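Local coordinates for alpha-l-arabinofuranosidase (Gibberella zeae, PDB 2W5O), which hydrolyses alpha-L-arabinofuranosidic linkages and, as family 93 glycoside hydrolases do, probably releases arabinobiose from the end of linear alpha-1,5-arabinan, at residues F11-I16 / P318-Y323; V28-P33 / A322-L327; G43-Y48 / M338-G343; V154-L159 / P210-V215. All coordinates share one frame; numbering follows the deposited sequence. Where two conformers were deposited one is given.

Contact 1: residues F11-I16 / P318-Y323; sequences FSNVEI and PQPTAY. With AHR (alpha-L-arabinofuranose), chain B; EDO (1,2-ethanediol), chain G.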
# COMPACT_ATOMS: atom_id res chain seq x y z
N PHE A 11 -4.71 -8.37 19.89
CA PHE A 11 -6.15 -8.57 19.65
C PHE A 11 -6.37 -9.11 18.26
O PHE A 11 -5.57 -8.86 17.35
CB PHE A 11 -6.98 -7.29 19.87
CG PHE A 11 -6.57 -6.14 19.00
CD1 PHE A 11 -6.95 -6.10 17.67
CD2 PHE A 11 -5.86 -5.07 19.53
CE1 PHE A 11 -6.62 -5.04 16.87
CE2 PHE A 11 -5.51 -3.99 18.73
CZ PHE A 11 -5.91 -3.97 17.39
N SER A 12 -7.44 -9.87 18.09
CA SER A 12 -7.73 -10.45 16.80
C SER A 12 -9.07 -9.97 16.27
O SER A 12 -10.03 -9.84 17.02
CB SER A 12 -7.72 -11.95 16.90
OG SER A 12 -6.51 -12.36 17.48
N ASN A 13 -9.10 -9.68 14.97
CA ASN A 13 -10.31 -9.43 14.23
C ASN A 13 -11.20 -8.38 14.84
O ASN A 13 -12.40 -8.56 14.96
CB ASN A 13 -11.10 -10.72 14.10
CG ASN A 13 -10.26 -11.83 13.55
OD1 ASN A 13 -9.95 -12.80 14.25
ND2 ASN A 13 -9.84 -11.68 12.29
N VAL A 14 -10.61 -7.27 15.24
CA VAL A 14 -11.39 -6.18 15.74
C VAL A 14 -11.94 -5.40 14.58
O VAL A 14 -11.18 -4.91 13.74
CB VAL A 14 -10.57 -5.23 16.62
CG1 VAL A 14 -11.30 -3.90 16.72
CG2 VAL A 14 -10.36 -5.87 18.00
N GLU A 15 -13.26 -5.23 14.54
CA GLU A 15 -13.89 -4.53 13.42
C GLU A 15 -13.68 -3.03 13.45
O GLU A 15 -13.87 -2.40 14.48
CB GLU A 15 -15.37 -4.84 13.39
CG GLU A 15 -16.09 -4.13 12.26
CD GLU A 15 -17.50 -4.64 12.09
OE1 GLU A 15 -18.41 -3.95 12.60
OE2 GLU A 15 -17.65 -5.73 11.48
N ILE A 16 -13.28 -2.44 12.33
CA ILE A 16 -13.11 -1.00 12.23
C ILE A 16 -14.33 -0.31 11.55
O ILE A 16 -14.77 0.78 11.97
CB ILE A 16 -11.77 -0.69 11.49
CG1 ILE A 16 -10.62 -1.26 12.32
CG2 ILE A 16 -11.57 0.79 11.28
CD1 ILE A 16 -9.25 -0.90 11.79
N PRO A 318 -4.22 -14.65 12.84
CA PRO A 318 -5.68 -14.75 12.93
C PRO A 318 -6.40 -13.79 11.98
O PRO A 318 -7.59 -13.89 11.80
CB PRO A 318 -5.97 -14.36 14.39
CG PRO A 318 -4.86 -13.43 14.73
CD PRO A 318 -3.63 -14.05 14.05
N GLN A 319 -5.68 -12.86 11.36
CA GLN A 319 -6.32 -11.95 10.40
C GLN A 319 -6.54 -12.64 9.04
O GLN A 319 -5.66 -13.31 8.51
CB GLN A 319 -5.49 -10.66 10.27
CG GLN A 319 -6.09 -9.51 9.42
CD GLN A 319 -7.33 -8.86 10.07
OE1 GLN A 319 -7.54 -8.95 11.29
NE2 GLN A 319 -8.15 -8.23 9.25
N PRO A 320 -7.76 -12.50 8.48
CA PRO A 320 -8.10 -13.22 7.26
C PRO A 320 -7.45 -12.64 5.99
O PRO A 320 -7.01 -11.48 5.96
CB PRO A 320 -9.63 -13.05 7.17
CG PRO A 320 -9.95 -11.87 7.97
CD PRO A 320 -8.79 -11.56 8.92
N THR A 321 -7.41 -13.46 4.94
CA THR A 321 -6.95 -13.03 3.61
C THR A 321 -7.76 -11.83 3.11
O THR A 321 -8.99 -11.77 3.29
CB THR A 321 -7.10 -14.17 2.62
OG1 THR A 321 -6.30 -15.26 3.07
CG2 THR A 321 -6.66 -13.75 1.22
N ALA A 322 -7.07 -10.88 2.50
CA ALA A 322 -7.72 -9.72 1.91
C ALA A 322 -6.85 -9.08 0.85
O ALA A 322 -5.62 -9.11 0.93
CB ALA A 322 -8.01 -8.67 2.98
N TYR A 323 -7.50 -8.44 -0.12
CA TYR A 323 -6.81 -7.67 -1.19
C TYR A 323 -5.96 -6.54 -0.60
O TYR A 323 -6.45 -5.71 0.21
CB TYR A 323 -7.82 -7.05 -2.15
CG TYR A 323 -7.20 -6.37 -3.34
CD1 TYR A 323 -6.51 -7.11 -4.28
CD2 TYR A 323 -7.34 -5.00 -3.53
CE1 TYR A 323 -5.94 -6.53 -5.40
CE2 TYR A 323 -6.78 -4.39 -4.68
CZ TYR A 323 -6.09 -5.16 -5.60
OH TYR A 323 -5.53 -4.59 -6.72
O5 AHR B . -7.12 -2.49 -10.59
C5 AHR B . -5.81 -1.94 -10.57
C4 AHR B . -4.91 -3.11 -10.83
O4 AHR B . -4.74 -3.80 -9.58
C3 AHR B . -3.53 -2.62 -11.24
O3 AHR B . -3.47 -2.51 -12.65
C2 AHR B . -2.61 -3.70 -10.65
O2 AHR B . -1.38 -3.03 -10.32
C1 AHR B . -3.40 -4.29 -9.45
O1 AHR B . -3.51 -5.70 -9.15
C1 EDO G . -16.06 4.09 11.56
O1 EDO G . -17.15 4.91 11.06
C2 EDO G . -16.34 3.73 13.01
O2 EDO G . -15.06 3.52 13.65
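S12 and N13 meet P318 at the rim of a six-bladed beta-propeller, where the N-terminal strand closes the ring by joining the blade built from the C-terminal strands. The facing segment, 318-323, belongs to the connection that leads from the preceding blade into this one. N13 carries the polar half of the contact. With CG beside its own backbone N (chi1 -52°), its amide swings to the P318 carbonyl, and ND2 donates to P318 O over 3.2 Å. The N-H points fairly straight at the oxygen (157°), which lies close to the amide plane of N13, yet the donor stands above the carbonyl plane. The same ND2 lies 3.5 Å from P320 CD, the two side chains sliding past each other in opposite directions. S12 adds plain van der Waals packing: its hydroxyl oxygen OG lies against the pyrrolidine ring, 3.4 Å from P318 CG. Behind this exposed pair lies buried Q319, its OE1 held by S357 OG and its NE2 by S355 OG; S357 OG is also hydrogen-bonded to N13 N, so that one serine hydroxyl serves both segments. N13 and V14 both face A356 as a G1 beta bulge that interrupts the pairing of this edge strand with 354-360. Beyond it, strand 11-17 runs antiparallel to strand 354-360, followed inward by strands 336-341 and 326-330.

Contact 2: residues V28-P33 / A322-L327; sequences VLYARP and AYTRSL. With AHR (alpha-L-arabinofuranose), chain B.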
# COMPACT_ATOMS: atom_id res chain seq x y z
N VAL A 28 -16.27 -1.76 0.61
CA VAL A 28 -14.97 -1.28 1.04
C VAL A 28 -13.87 -2.15 0.46
O VAL A 28 -14.12 -3.28 0.02
CB VAL A 28 -14.81 -1.25 2.59
CG1 VAL A 28 -15.90 -0.42 3.22
CG2 VAL A 28 -14.79 -2.64 3.14
N LEU A 29 -12.64 -1.63 0.49
CA LEU A 29 -11.45 -2.29 -0.03
C LEU A 29 -10.23 -1.42 0.27
O LEU A 29 -10.37 -0.22 0.52
CB LEU A 29 -11.55 -2.50 -1.56
CG LEU A 29 -10.65 -3.53 -2.27
CD1 LEU A 29 -11.06 -5.01 -2.06
CD2 LEU A 29 -10.55 -3.23 -3.75
N TYR A 30 -9.04 -2.05 0.22
CA TYR A 30 -7.77 -1.33 0.20
C TYR A 30 -7.58 -0.54 1.52
O TYR A 30 -7.60 0.68 1.53
CB TYR A 30 -7.72 -0.38 -1.03
CG TYR A 30 -6.34 -0.12 -1.64
CD1 TYR A 30 -6.04 -0.57 -2.93
CD2 TYR A 30 -5.38 0.59 -0.96
CE1 TYR A 30 -4.83 -0.30 -3.50
CE2 TYR A 30 -4.13 0.85 -1.53
CZ TYR A 30 -3.89 0.40 -2.81
OH TYR A 30 -2.68 0.61 -3.40
N ALA A 31 -7.44 -1.27 2.62
CA ALA A 31 -7.25 -0.66 3.91
C ALA A 31 -5.80 -0.22 4.10
O ALA A 31 -4.85 -0.87 3.62
CB ALA A 31 -7.66 -1.60 5.00
N ARG A 32 -5.63 0.89 4.80
CA ARG A 32 -4.29 1.41 5.08
C ARG A 32 -4.23 2.00 6.45
O ARG A 32 -5.13 2.76 6.83
CB ARG A 32 -3.88 2.44 4.02
CG ARG A 32 -3.66 1.85 2.64
CD ARG A 32 -2.30 1.14 2.68
NE ARG A 32 -1.85 0.67 1.38
CZ ARG A 32 -2.15 -0.52 0.85
NH1 ARG A 32 -2.95 -1.39 1.47
NH2 ARG A 32 -1.63 -0.85 -0.33
N PRO A 33 -3.18 1.67 7.20
CA PRO A 33 -3.00 2.20 8.53
C PRO A 33 -1.85 3.20 8.60
O PRO A 33 -0.98 3.23 7.72
CB PRO A 33 -2.56 0.97 9.30
CG PRO A 33 -1.62 0.32 8.33
CD PRO A 33 -2.29 0.53 6.94
N ALA A 322 -7.07 -10.88 2.50
CA ALA A 322 -7.72 -9.72 1.91
C ALA A 322 -6.85 -9.08 0.85
O ALA A 322 -5.62 -9.11 0.93
CB ALA A 322 -8.01 -8.67 2.98
N TYR A 323 -7.50 -8.44 -0.12
CA TYR A 323 -6.81 -7.67 -1.19
C TYR A 323 -5.96 -6.54 -0.60
O TYR A 323 -6.45 -5.71 0.21
CB TYR A 323 -7.82 -7.05 -2.15
CG TYR A 323 -7.20 -6.37 -3.34
CD1 TYR A 323 -6.51 -7.11 -4.28
CD2 TYR A 323 -7.34 -5.00 -3.53
CE1 TYR A 323 -5.94 -6.53 -5.40
CE2 TYR A 323 -6.78 -4.39 -4.68
CZ TYR A 323 -6.09 -5.16 -5.60
OH TYR A 323 -5.53 -4.59 -6.72
N THR A 324 -4.68 -6.57 -0.95
CA THR A 324 -3.70 -5.59 -0.44
C THR A 324 -3.71 -5.40 1.08
O THR A 324 -3.56 -4.29 1.57
CB THR A 324 -3.78 -4.23 -1.21
OG1 THR A 324 -2.60 -3.49 -0.94
CG2 THR A 324 -5.06 -3.38 -0.88
N ARG A 325 -3.88 -6.51 1.80
CA ARG A 325 -3.91 -6.49 3.27
C ARG A 325 -2.62 -5.78 3.68
O ARG A 325 -1.56 -6.10 3.16
CB ARG A 325 -3.94 -7.90 3.84
CG ARG A 325 -4.31 -8.01 5.32
CD ARG A 325 -4.33 -9.47 5.76
NE ARG A 325 -3.05 -10.13 5.50
CZ ARG A 325 -2.69 -11.31 6.00
NH1 ARG A 325 -3.54 -12.02 6.76
NH2 ARG A 325 -1.50 -11.82 5.71
N SER A 326 -2.73 -4.85 4.62
CA SER A 326 -1.61 -3.94 4.93
C SER A 326 -1.02 -4.21 6.32
O SER A 326 -1.64 -4.91 7.14
CB SER A 326 -2.04 -2.48 4.74
OG SER A 326 -3.13 -2.17 5.57
N LEU A 327 0.15 -3.65 6.57
CA LEU A 327 0.93 -4.00 7.75
C LEU A 327 1.44 -2.75 8.44
O LEU A 327 1.77 -1.76 7.80
CB LEU A 327 2.14 -4.83 7.32
CG LEU A 327 1.82 -6.22 6.75
CD1 LEU A 327 3.14 -6.90 6.23
CD2 LEU A 327 1.08 -7.14 7.79
O5 AHR B . -7.12 -2.49 -10.59
C5 AHR B . -5.81 -1.94 -10.57
C4 AHR B . -4.91 -3.11 -10.83
O4 AHR B . -4.74 -3.80 -9.58
C3 AHR B . -3.53 -2.62 -11.24
O3 AHR B . -3.47 -2.51 -12.65
C2 AHR B . -2.61 -3.70 -10.65
O2 AHR B . -1.38 -3.03 -10.32
C1 AHR B . -3.40 -4.29 -9.45
O1 AHR B . -3.51 -5.70 -9.15
O HOH W 1 -9.14 -5.06 1.05
O HOH W 2 -6.43 -3.96 2.64
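R32 grips T324 end-on with both terminal nitrogens of its guanidinium. NH2 donates to T324 OG1 at 2.9 Å and 160°, while NH1 divides itself between the same hydroxyl oxygen and T324 O, the latter at 3.0 Å. The hydroxyl lies at the guanidinium edge, exactly in its plane. NH1 also reaches back to A31 O, and NE is held by Q89 OE1, so bonds from three residues fix the rotation of the group. A bend at chi2 (-76°) folds the arginine back, although its CB sets off away from 322-327. Further along, S326 OG lies 2.9 Å from A31 O, but M340 O competes for its single proton. Two waters extend the polar seam: one lies between Y30 N and Y323 O, the other between A31 N and that same carbonyl, each accepting from the N-H.

The joint illustrates how a beta-propeller closes around its axis. Strands 28-35 and 326-330 are the innermost strands of the first and last blades, and the touching parts run in nearly the same direction, 5° apart. Side chains and water mediate much of it. T324 CG2 sits over one face of the Y30 ring, 3.8 Å from its centroid, a CH-pi contact offset toward the rim. The neighbouring Y323 brings CD2 obliquely to within 3.7 Å of L29 CD2, and reaches with OH to within 3.1 Å of O4 of the bound arabinofuranose in chain B. At the far end P33 CD packs on S326 OG.

Contact 3: residues G43-Y48 / M338-G343; sequences GTWENY and MIMGAG. With AHR (alpha-L-arabinofuranose), chain C.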
# COMPACT_ATOMS: atom_id res chain seq x y z
N GLY A 43 -6.41 5.39 10.08
CA GLY A 43 -6.79 4.33 9.14
C GLY A 43 -7.73 4.92 8.07
O GLY A 43 -8.46 5.88 8.36
N THR A 44 -7.66 4.38 6.85
CA THR A 44 -8.54 4.73 5.74
C THR A 44 -8.72 3.52 4.82
O THR A 44 -8.04 2.48 4.98
CB THR A 44 -8.03 5.96 4.95
OG1 THR A 44 -9.08 6.44 4.09
CG2 THR A 44 -6.72 5.66 4.12
N TRP A 45 -9.62 3.66 3.84
CA TRP A 45 -9.91 2.62 2.86
C TRP A 45 -10.69 3.23 1.67
O TRP A 45 -11.17 4.37 1.75
CB TRP A 45 -10.72 1.50 3.49
CG TRP A 45 -12.01 2.00 4.14
CD1 TRP A 45 -13.27 2.13 3.56
CD2 TRP A 45 -12.15 2.45 5.50
NE1 TRP A 45 -14.17 2.63 4.49
CE2 TRP A 45 -13.51 2.84 5.67
CE3 TRP A 45 -11.25 2.56 6.59
CZ2 TRP A 45 -14.00 3.33 6.91
CZ3 TRP A 45 -11.75 3.05 7.81
CH2 TRP A 45 -13.10 3.43 7.95
N GLU A 46 -10.78 2.46 0.58
CA GLU A 46 -11.67 2.83 -0.52
C GLU A 46 -13.12 2.69 -0.03
O GLU A 46 -13.52 1.63 0.45
CB GLU A 46 -11.41 1.91 -1.71
CG GLU A 46 -10.04 2.09 -2.33
CD GLU A 46 -9.79 1.11 -3.48
OE1 GLU A 46 -10.69 0.24 -3.71
OE2 GLU A 46 -8.71 1.20 -4.13
N ASN A 47 -13.90 3.78 -0.14
CA ASN A 47 -15.21 3.86 0.47
C ASN A 47 -16.30 4.03 -0.63
O ASN A 47 -16.54 5.13 -1.13
CB ASN A 47 -15.23 5.01 1.50
CG ASN A 47 -16.39 4.89 2.49
OD1 ASN A 47 -16.45 3.96 3.27
ND2 ASN A 47 -17.33 5.82 2.41
N TYR A 48 -16.93 2.92 -1.01
CA TYR A 48 -17.75 2.83 -2.22
C TYR A 48 -19.20 3.27 -1.96
O TYR A 48 -20.12 2.48 -2.18
CB TYR A 48 -17.76 1.40 -2.76
CG TYR A 48 -16.44 0.95 -3.37
CD1 TYR A 48 -16.27 0.97 -4.76
CD2 TYR A 48 -15.37 0.54 -2.56
CE1 TYR A 48 -15.06 0.58 -5.33
CE2 TYR A 48 -14.14 0.14 -3.13
CZ TYR A 48 -14.01 0.16 -4.52
OH TYR A 48 -12.82 -0.23 -5.10
N MSE A 338 0.52 -4.84 13.40
CA MSE A 338 -0.89 -4.73 13.00
C MSE A 338 -1.03 -5.23 11.57
O MSE A 338 -0.22 -4.86 10.67
CB MSE A 338 -1.40 -3.29 13.14
CG MSE A 338 -2.82 -3.08 12.56
SE MSE A 338 -3.41 -1.26 12.95
CE MSE A 338 -4.06 -1.67 14.74
N ILE A 339 -2.03 -6.09 11.37
CA ILE A 339 -2.44 -6.58 10.05
C ILE A 339 -3.88 -6.09 9.78
O ILE A 339 -4.81 -6.46 10.51
CB ILE A 339 -2.36 -8.10 10.03
CG1 ILE A 339 -1.00 -8.52 10.63
CG2 ILE A 339 -2.54 -8.69 8.62
CD1 ILE A 339 -0.92 -10.02 10.97
N MSE A 340 -4.06 -5.24 8.77
CA MSE A 340 -5.33 -4.57 8.51
C MSE A 340 -5.82 -4.87 7.10
O MSE A 340 -5.06 -4.78 6.11
CB MSE A 340 -5.16 -3.05 8.70
CG MSE A 340 -6.47 -2.22 8.59
SE MSE A 340 -6.04 -0.32 8.38
CE MSE A 340 -7.81 0.49 8.27
N GLY A 341 -7.11 -5.19 6.98
CA GLY A 341 -7.68 -5.50 5.64
C GLY A 341 -9.08 -4.93 5.47
O GLY A 341 -9.72 -4.57 6.46
N ALA A 342 -9.56 -4.88 4.23
CA ALA A 342 -10.92 -4.43 3.97
C ALA A 342 -11.55 -5.39 2.97
O ALA A 342 -12.27 -4.96 2.08
CB ALA A 342 -10.94 -2.97 3.46
N GLY A 343 -11.26 -6.68 3.11
CA GLY A 343 -11.95 -7.71 2.33
C GLY A 343 -11.39 -7.94 0.94
O GLY A 343 -10.24 -7.57 0.66
O5 AHR C . -8.13 -0.62 -5.98
C5 AHR C . -9.35 -0.96 -6.67
C4 AHR C . -9.01 -1.87 -7.85
O4 AHR C . -8.10 -1.23 -8.75
C3 AHR C . -10.20 -2.15 -8.77
O3 AHR C . -11.02 -3.18 -8.21
C2 AHR C . -9.56 -2.58 -10.08
O2 AHR C . -10.37 -2.38 -11.26
C1 AHR C . -8.27 -1.76 -10.09
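The indole of W45 meets the methyl end of selenomethionine M340 obliquely, with W45 CE3 4.4 Å from M340 CE. F17 lies against the same indole, the ring planes inclined by about 25°, and V28, P58 and V60 add further apolar cover. Its NE1 donates to N47 OD1 over 2.9 Å, the acceptor somewhat tilted from the ring plane; this bond within the segment steadies the indole's rotation. The other flat group is the carboxylate of E46. Y48 OH donates to E46 OE1 at 2.6 Å from above the carboxylate plane. On the other oxygen, E46 OE2 accepts from O5 of the chain C AHR, an arabinofuranose, at 2.7 Å. The backbone N-H of Q87 also bonds to OE2. With both oxygens engaged, the carboxylate is firmly oriented toward the sugar.

Across the interface, M340 does most of the reaching. Fully extended beyond CG (chi3 -180°), it carries CE to 3.9 Å from T44 O and 4.1 Å from G43 CA, where the glycine presents only backbone to the methyl. A342 CB stands more loosely beside W45 CB, 4.5 Å away.

The strand axes approach to 9.4 Å and cross at -24°, too far apart for sheet pairing. This is the face-to-face packing of neighbouring propeller blades, made here by the second strand of the first blade, 41-47, and the second strand of the last, 336-341; further along 43-48, E46 turns from that interface to the sugar-binding site.

Contact 4: residues V154-L159 / P210-V215; sequences VWEPFL and PGMPTV. With AHR (alpha-L-arabinofuranose), chain B.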
# COMPACT_ATOMS: atom_id res chain seq x y z
N VAL A 154 -3.18 5.31 -14.34
CA VAL A 154 -2.19 5.24 -13.27
C VAL A 154 -2.89 4.75 -11.97
O VAL A 154 -4.11 4.98 -11.79
CB VAL A 154 -1.42 6.59 -13.03
CG1 VAL A 154 -0.58 6.96 -14.26
CG2 VAL A 154 -2.39 7.75 -12.60
N TRP A 155 -2.14 4.09 -11.09
CA TRP A 155 -2.71 3.55 -9.85
C TRP A 155 -1.74 3.48 -8.65
O TRP A 155 -0.52 3.45 -8.80
CB TRP A 155 -3.13 2.10 -10.05
CG TRP A 155 -3.65 1.58 -11.41
CD1 TRP A 155 -2.91 1.10 -12.44
CD2 TRP A 155 -5.02 1.39 -11.77
NE1 TRP A 155 -3.75 0.65 -13.45
CE2 TRP A 155 -5.04 0.79 -13.03
CE3 TRP A 155 -6.22 1.68 -11.14
CZ2 TRP A 155 -6.22 0.50 -13.69
CZ3 TRP A 155 -7.39 1.38 -11.80
CH2 TRP A 155 -7.38 0.78 -13.04
N GLU A 156 -2.30 3.36 -7.44
CA GLU A 156 -1.57 2.75 -6.33
C GLU A 156 -0.36 3.51 -5.80
O GLU A 156 0.75 2.97 -5.75
CB GLU A 156 -1.21 1.30 -6.74
CG GLU A 156 -2.46 0.43 -6.91
CD GLU A 156 -2.31 -0.71 -7.93
OE1 GLU A 156 -1.25 -0.80 -8.60
OE2 GLU A 156 -3.27 -1.50 -8.06
N PRO A 157 -0.55 4.76 -5.33
CA PRO A 157 0.60 5.52 -4.79
C PRO A 157 1.18 4.96 -3.51
O PRO A 157 0.47 4.42 -2.67
CB PRO A 157 0.02 6.91 -4.50
CG PRO A 157 -1.46 6.67 -4.31
CD PRO A 157 -1.83 5.50 -5.20
N PHE A 158 2.48 5.07 -3.38
CA PHE A 158 3.14 4.67 -2.14
C PHE A 158 4.27 5.69 -1.90
O PHE A 158 5.08 5.94 -2.81
CB PHE A 158 3.73 3.26 -2.23
CG PHE A 158 4.36 2.81 -0.91
CD1 PHE A 158 3.58 2.21 0.07
CD2 PHE A 158 5.71 3.09 -0.62
CE1 PHE A 158 4.15 1.82 1.31
CE2 PHE A 158 6.27 2.73 0.60
CZ PHE A 158 5.49 2.10 1.58
N LEU A 159 4.31 6.25 -0.69
CA LEU A 159 5.21 7.37 -0.37
C LEU A 159 6.33 6.96 0.57
O LEU A 159 6.12 6.18 1.51
CB LEU A 159 4.43 8.52 0.27
CG LEU A 159 3.42 9.28 -0.58
CD1 LEU A 159 2.37 9.94 0.31
CD2 LEU A 159 4.12 10.30 -1.48
N PRO A 210 3.86 -5.93 -13.80
CA PRO A 210 4.31 -5.61 -12.48
C PRO A 210 3.42 -4.48 -11.96
O PRO A 210 3.04 -3.56 -12.70
CB PRO A 210 5.73 -5.08 -12.70
CG PRO A 210 5.73 -4.55 -14.09
CD PRO A 210 4.78 -5.48 -14.85
N GLY A 211 3.09 -4.58 -10.67
CA GLY A 211 2.21 -3.64 -9.98
C GLY A 211 2.36 -3.64 -8.47
O GLY A 211 2.90 -4.57 -7.87
N MSE A 212 1.83 -2.56 -7.88
CA MSE A 212 1.54 -2.48 -6.45
C MSE A 212 2.81 -2.38 -5.61
O MSE A 212 3.12 -3.28 -4.85
CB MSE A 212 0.63 -3.64 -6.02
CG MSE A 212 -0.58 -3.75 -6.97
SE MSE A 212 -2.10 -4.82 -6.38
CE MSE A 212 -2.62 -3.55 -4.98
N PRO A 213 3.55 -1.28 -5.79
CA PRO A 213 4.84 -1.11 -5.14
C PRO A 213 4.71 -0.70 -3.70
O PRO A 213 4.00 0.24 -3.32
CB PRO A 213 5.51 0.00 -5.97
CG PRO A 213 4.38 0.85 -6.39
CD PRO A 213 3.19 -0.11 -6.62
N THR A 214 5.41 -1.44 -2.86
CA THR A 214 5.66 -0.91 -1.56
C THR A 214 7.13 -1.13 -1.22
O THR A 214 7.78 -1.98 -1.81
CB THR A 214 4.81 -1.56 -0.47
OG1 THR A 214 5.09 -2.98 -0.43
CG2 THR A 214 3.34 -1.32 -0.73
N VAL A 215 7.61 -0.37 -0.24
CA VAL A 215 9.05 -0.27 0.02
C VAL A 215 9.32 -0.21 1.52
O VAL A 215 8.52 0.34 2.27
CB VAL A 215 9.60 1.01 -0.64
CG1 VAL A 215 11.13 1.05 -0.55
CG2 VAL A 215 9.12 1.15 -2.09
O5 AHR B . -7.12 -2.49 -10.59
C5 AHR B . -5.81 -1.94 -10.57
C4 AHR B . -4.91 -3.11 -10.83
O4 AHR B . -4.74 -3.80 -9.58
C3 AHR B . -3.53 -2.62 -11.24
O3 AHR B . -3.47 -2.51 -12.65
C2 AHR B . -2.61 -3.70 -10.65
O2 AHR B . -1.38 -3.03 -10.32
C1 AHR B . -3.40 -4.29 -9.45
O1 AHR B . -3.51 -5.70 -9.15
O HOH W 3 1.42 0.75 -3.89
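E156 is the first residue of 154-159 to press against 210-215; W155, just before it, serves the ligand instead. The indole of W155 lies beneath the chain B arabinofuranose, whose C5 stands 3.5 Å above the centre of one ring face, and its NE1 is hydrogen-bonded to Q173 OE1. E156 then turns its extended carboxylate between sugar and selenomethionine. OE1 accepts the O2 hydroxyl at 2.8 Å as well as a bond involving S171 OG, while OE2 lies 3.1 Å from the anomeric carbon C1, a placement consistent with a part in catalysis. M212 CG packs 3.4 Å from E156 OE1, and a bend at the last torsion curls M212 SE toward sugar O1. E228 and Q181 complete the grip on this sugar.

These two segments are the innermost strands of consecutive propeller blades. They line the central channel, their axes nearly parallel (8°) and 6.9 Å apart at closest approach, without pairing as a sheet. A water spans the gap after E156, donating to E156 O and P213 O.

Two residues on, F158 fills the joint. Its ring, directed across by an extended first torsion (chi1 -177°), lies flat over the opposing backbone: T214 CA stands 3.9 Å from the ring centroid, only 8° off the normal, in a CH-pi contact. V215 N shares that covering, and V215 CB touches F158 CE2. Closer to the root, P213 O approaches F158 CB to 3.2 Å.

The four contacts follow the propeller from rim to axis. Contacts 1, 2 and 3 all lie at the closure between first and last blades: contacts 2 and 3 have centres about 4 Å apart and are joined by a probable backbone hydrogen bond, L29 O to E46 N, 2.7 Å, while contact 1 lies outward, sharing A322 and Y323 with contact 2. Contact 4 faces them across the channel, its centre about 13 Å from that of contact 2, where Y323 OH meets M212 SE at 3.5 Å. C1 of the chain C unit is bonded to O5 of the chain B unit, so contact 3, through E46, and contact 4 hold successive units of one alpha-1,5-linked disaccharide.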